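Local atomic coordinates of inactive dihydroorotase-like domain (Chaetomium thermophilum, PDB entry 5NNL), a protein that is an inactive member of the dihydroorotase-like family, probably built on the amidohydrolase-type alpha/beta barrel. Residues A[66-78]-A[325-337]. Numbering follows the deposited sequence.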
# COMPACT_ATOMS: atom_id res chain seq x y z
N SER A 66 4.56 1.39 18.15
CA SER A 66 3.12 1.57 18.15
C SER A 66 2.55 1.82 19.54
O SER A 66 1.38 2.21 19.65
CB SER A 66 2.43 0.33 17.56
OG SER A 66 2.38 -0.72 18.51
N LYS A 67 3.34 1.61 20.59
CA LYS A 67 2.81 1.66 21.95
C LYS A 67 2.48 3.09 22.37
O LYS A 67 1.61 3.29 23.22
CB LYS A 67 3.81 1.03 22.91
CG LYS A 67 4.01 -0.46 22.68
CD LYS A 67 2.76 -1.27 23.07
CE LYS A 67 2.55 -2.48 22.17
NZ LYS A 67 2.51 -3.76 22.94
N ARG A 68 3.16 4.08 21.80
CA ARG A 68 2.82 5.48 22.06
C ARG A 68 1.47 5.89 21.48
O ARG A 68 1.10 7.06 21.62
CB ARG A 68 3.91 6.41 21.51
CG ARG A 68 4.60 5.92 20.24
CD ARG A 68 4.83 7.03 19.22
NE ARG A 68 5.82 8.03 19.61
CZ ARG A 68 7.12 7.79 19.76
NH1 ARG A 68 7.61 6.57 19.57
NH2 ARG A 68 7.93 8.77 20.10
N GLY A 69 0.74 4.97 20.85
CA GLY A 69 -0.59 5.27 20.35
C GLY A 69 -0.65 5.56 18.87
O GLY A 69 0.16 6.32 18.34
N VAL A 70 -1.62 4.95 18.18
CA VAL A 70 -1.82 5.17 16.75
C VAL A 70 -3.24 5.68 16.53
O VAL A 70 -4.12 5.51 17.37
CB VAL A 70 -1.56 3.90 15.92
CG1 VAL A 70 -0.08 3.65 15.80
CG2 VAL A 70 -2.28 2.70 16.52
N TYR A 71 -3.44 6.31 15.38
CA TYR A 71 -4.68 6.99 15.06
C TYR A 71 -5.49 6.29 13.98
O TYR A 71 -6.55 6.80 13.59
CB TYR A 71 -4.39 8.44 14.66
CG TYR A 71 -3.81 9.22 15.81
CD1 TYR A 71 -4.62 9.72 16.82
CD2 TYR A 71 -2.44 9.42 15.91
CE1 TYR A 71 -4.09 10.43 17.88
CE2 TYR A 71 -1.90 10.13 16.97
CZ TYR A 71 -2.73 10.63 17.96
OH TYR A 71 -2.21 11.33 19.02
N CYS A 72 -5.02 5.15 13.49
CA CYS A 72 -5.83 4.24 12.70
C CYS A 72 -5.41 2.82 13.09
O CYS A 72 -4.42 2.63 13.79
CB CYS A 72 -5.66 4.49 11.19
SG CYS A 72 -4.01 4.15 10.54
N ASP A 73 -6.19 1.84 12.65
CA ASP A 73 -5.80 0.45 12.86
C ASP A 73 -4.75 0.05 11.83
O ASP A 73 -4.62 0.66 10.76
CB ASP A 73 -7.01 -0.47 12.77
CG ASP A 73 -8.02 -0.22 13.88
OD1 ASP A 73 -7.63 0.38 14.90
OD2 ASP A 73 -9.19 -0.62 13.73
N PHE A 74 -3.98 -0.98 12.16
CA PHE A 74 -2.88 -1.36 11.28
C PHE A 74 -2.51 -2.82 11.49
O PHE A 74 -2.83 -3.43 12.51
CB PHE A 74 -1.65 -0.46 11.51
CG PHE A 74 -0.92 -0.74 12.79
CD1 PHE A 74 -1.33 -0.15 13.98
CD2 PHE A 74 0.18 -1.58 12.81
CE1 PHE A 74 -0.65 -0.40 15.16
CE2 PHE A 74 0.86 -1.83 13.98
CZ PHE A 74 0.45 -1.24 15.16
N ASN A 75 -1.85 -3.36 10.48
CA ASN A 75 -1.23 -4.68 10.51
C ASN A 75 0.25 -4.52 10.20
O ASN A 75 0.62 -3.70 9.36
CB ASN A 75 -1.87 -5.62 9.48
CG ASN A 75 -2.72 -6.70 10.11
OD1 ASN A 75 -2.34 -7.31 11.11
ND2 ASN A 75 -3.88 -6.96 9.52
N LEU A 76 1.08 -5.27 10.90
CA LEU A 76 2.48 -5.37 10.52
C LEU A 76 2.66 -6.49 9.50
O LEU A 76 1.75 -7.28 9.23
CB LEU A 76 3.37 -5.60 11.74
CG LEU A 76 3.56 -4.41 12.69
CD1 LEU A 76 4.38 -4.82 13.91
CD2 LEU A 76 4.24 -3.24 11.98
N SER A 77 3.85 -6.53 8.92
CA SER A 77 4.21 -7.55 7.95
C SER A 77 5.69 -7.85 8.15
O SER A 77 6.38 -7.16 8.90
CB SER A 77 3.90 -7.10 6.52
OG SER A 77 4.11 -8.13 5.58
N ILE A 78 6.17 -8.89 7.47
CA ILE A 78 7.54 -9.34 7.64
C ILE A 78 8.15 -9.68 6.29
O ILE A 78 7.48 -10.24 5.42
CB ILE A 78 7.62 -10.54 8.60
CG1 ILE A 78 9.08 -10.91 8.86
CG2 ILE A 78 6.84 -11.74 8.05
CD1 ILE A 78 9.32 -11.48 10.26
N VAL A 325 -8.43 18.04 7.94
CA VAL A 325 -7.63 18.51 9.07
C VAL A 325 -7.71 17.47 10.19
O VAL A 325 -8.77 17.27 10.79
CB VAL A 325 -8.11 19.88 9.55
CG1 VAL A 325 -7.31 20.32 10.77
CG2 VAL A 325 -8.00 20.91 8.43
N PHE A 326 -6.58 16.84 10.47
CA PHE A 326 -6.47 15.93 11.61
C PHE A 326 -7.04 16.57 12.87
O PHE A 326 -6.77 17.74 13.16
CB PHE A 326 -4.99 15.58 11.81
CG PHE A 326 -4.74 14.65 12.97
CD1 PHE A 326 -5.15 13.34 12.92
CD2 PHE A 326 -4.07 15.10 14.09
CE1 PHE A 326 -4.91 12.49 13.98
CE2 PHE A 326 -3.82 14.26 15.15
CZ PHE A 326 -4.24 12.95 15.10
N GLN A 327 -7.85 15.80 13.60
CA GLN A 327 -8.42 16.26 14.86
C GLN A 327 -7.65 15.64 16.02
O GLN A 327 -7.65 14.41 16.15
CB GLN A 327 -9.89 15.90 14.95
CG GLN A 327 -10.77 16.59 13.91
CD GLN A 327 -10.79 18.10 14.09
OE1 GLN A 327 -11.42 18.63 15.00
NE2 GLN A 327 -10.09 18.81 13.20
N PRO A 328 -6.99 16.43 16.88
CA PRO A 328 -6.18 15.84 17.96
C PRO A 328 -6.98 15.11 19.03
O PRO A 328 -6.99 15.53 20.19
CB PRO A 328 -5.47 17.06 18.56
CG PRO A 328 -5.48 18.08 17.50
CD PRO A 328 -6.75 17.88 16.75
N ILE A 329 -7.63 14.01 18.66
CA ILE A 329 -8.38 13.20 19.62
C ILE A 329 -7.45 12.16 20.24
O ILE A 329 -6.30 12.01 19.78
CB ILE A 329 -9.59 12.52 18.96
CG1 ILE A 329 -9.15 11.65 17.78
CG2 ILE A 329 -10.59 13.57 18.50
CD1 ILE A 329 -10.22 10.69 17.28
N PRO A 330 -7.88 11.44 21.27
CA PRO A 330 -7.05 10.36 21.81
C PRO A 330 -6.83 9.26 20.79
O PRO A 330 -7.76 8.88 20.06
CB PRO A 330 -7.88 9.84 23.00
CG PRO A 330 -8.73 10.97 23.39
CD PRO A 330 -9.05 11.72 22.12
N PRO A 331 -5.61 8.72 20.69
CA PRO A 331 -5.37 7.60 19.76
C PRO A 331 -6.09 6.34 20.21
O PRO A 331 -5.86 5.85 21.32
CB PRO A 331 -3.85 7.43 19.78
CG PRO A 331 -3.39 8.11 21.03
CD PRO A 331 -4.36 9.22 21.28
N LYS A 332 -6.96 5.81 19.35
CA LYS A 332 -7.70 4.59 19.64
C LYS A 332 -7.43 3.48 18.63
O LYS A 332 -8.15 2.48 18.61
CB LYS A 332 -9.21 4.89 19.70
CG LYS A 332 -9.58 5.96 20.73
CD LYS A 332 -10.58 5.44 21.77
CE LYS A 332 -11.98 5.26 21.19
NZ LYS A 332 -13.03 5.22 22.25
N GLY A 333 -6.39 3.62 17.80
CA GLY A 333 -6.07 2.58 16.85
C GLY A 333 -5.38 1.40 17.50
O GLY A 333 -4.79 1.50 18.58
N ALA A 334 -5.45 0.24 16.83
CA ALA A 334 -4.91 -0.99 17.38
C ALA A 334 -4.21 -1.82 16.31
O ALA A 334 -4.55 -1.74 15.12
CB ALA A 334 -6.00 -1.84 18.04
N ASP A 335 -3.23 -2.60 16.75
CA ASP A 335 -2.65 -3.66 15.92
C ASP A 335 -3.67 -4.78 15.77
O ASP A 335 -4.11 -5.36 16.77
CB ASP A 335 -1.37 -4.18 16.58
CG ASP A 335 -0.57 -5.11 15.67
OD1 ASP A 335 0.67 -4.94 15.60
OD2 ASP A 335 -1.17 -5.99 15.02
N MET A 336 -4.04 -5.10 14.53
CA MET A 336 -5.08 -6.09 14.27
C MET A 336 -4.54 -7.52 14.22
O MET A 336 -5.29 -8.44 13.89
CB MET A 336 -5.81 -5.77 12.97
CG MET A 336 -6.55 -4.42 12.94
SD MET A 336 -7.32 -3.95 14.51
CE MET A 336 -8.65 -5.14 14.62
N SER A 337 -3.27 -7.73 14.55
CA SER A 337 -2.71 -9.08 14.63
C SER A 337 -2.86 -9.65 16.03
O SER A 337 -1.91 -9.65 16.82
CB SER A 337 -1.24 -9.08 14.21
OG SER A 337 -1.09 -8.69 12.85
O HOH W 1 2.07 -3.93 17.54
O HOH W 2 0.70 -6.94 12.97
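The Y71 ring is sandwiched between F326 and P331. F326 CZ points at the centre of one face, an edge-to-face pair with planes at 85°; P331 CB covers the opposite face nearer its rim, a CH-pi contact 3.9 Å from the ring centroid, and I329 O lies at the ring edge, in plane. The F74 ring takes D335 CA over one face and L76 CG at its edge. With chi1 at 73°, F74 CG sits between backbone N and carbonyl carbon, which brings the ring back under D335 CA in a CH-pi contact.

Main-chain bonds run along the joint: G333 N to V70 O, F74 N to A334 O (3.1 Å), and M336 N to F74 O, the straightest at 167°. D73 OD1 accepts from A334 N (2.9 Å) on its anti side, tilted out of the carboxylate plane, while M336 SD rests 3.8 Å from D73 CG. D335 OD2 closes an Asx turn on S337 N, and a water bridges L76 N and D335 OD2.

Residues 331-337 run parallel to the start of strand 73-79, joined to it by a single beta bridge, F74 with D335. Neighbouring strand 39-44 bonds to D73 and N75; helix 26-37 packs against V70 and Y71, and helix 56-64 against L76.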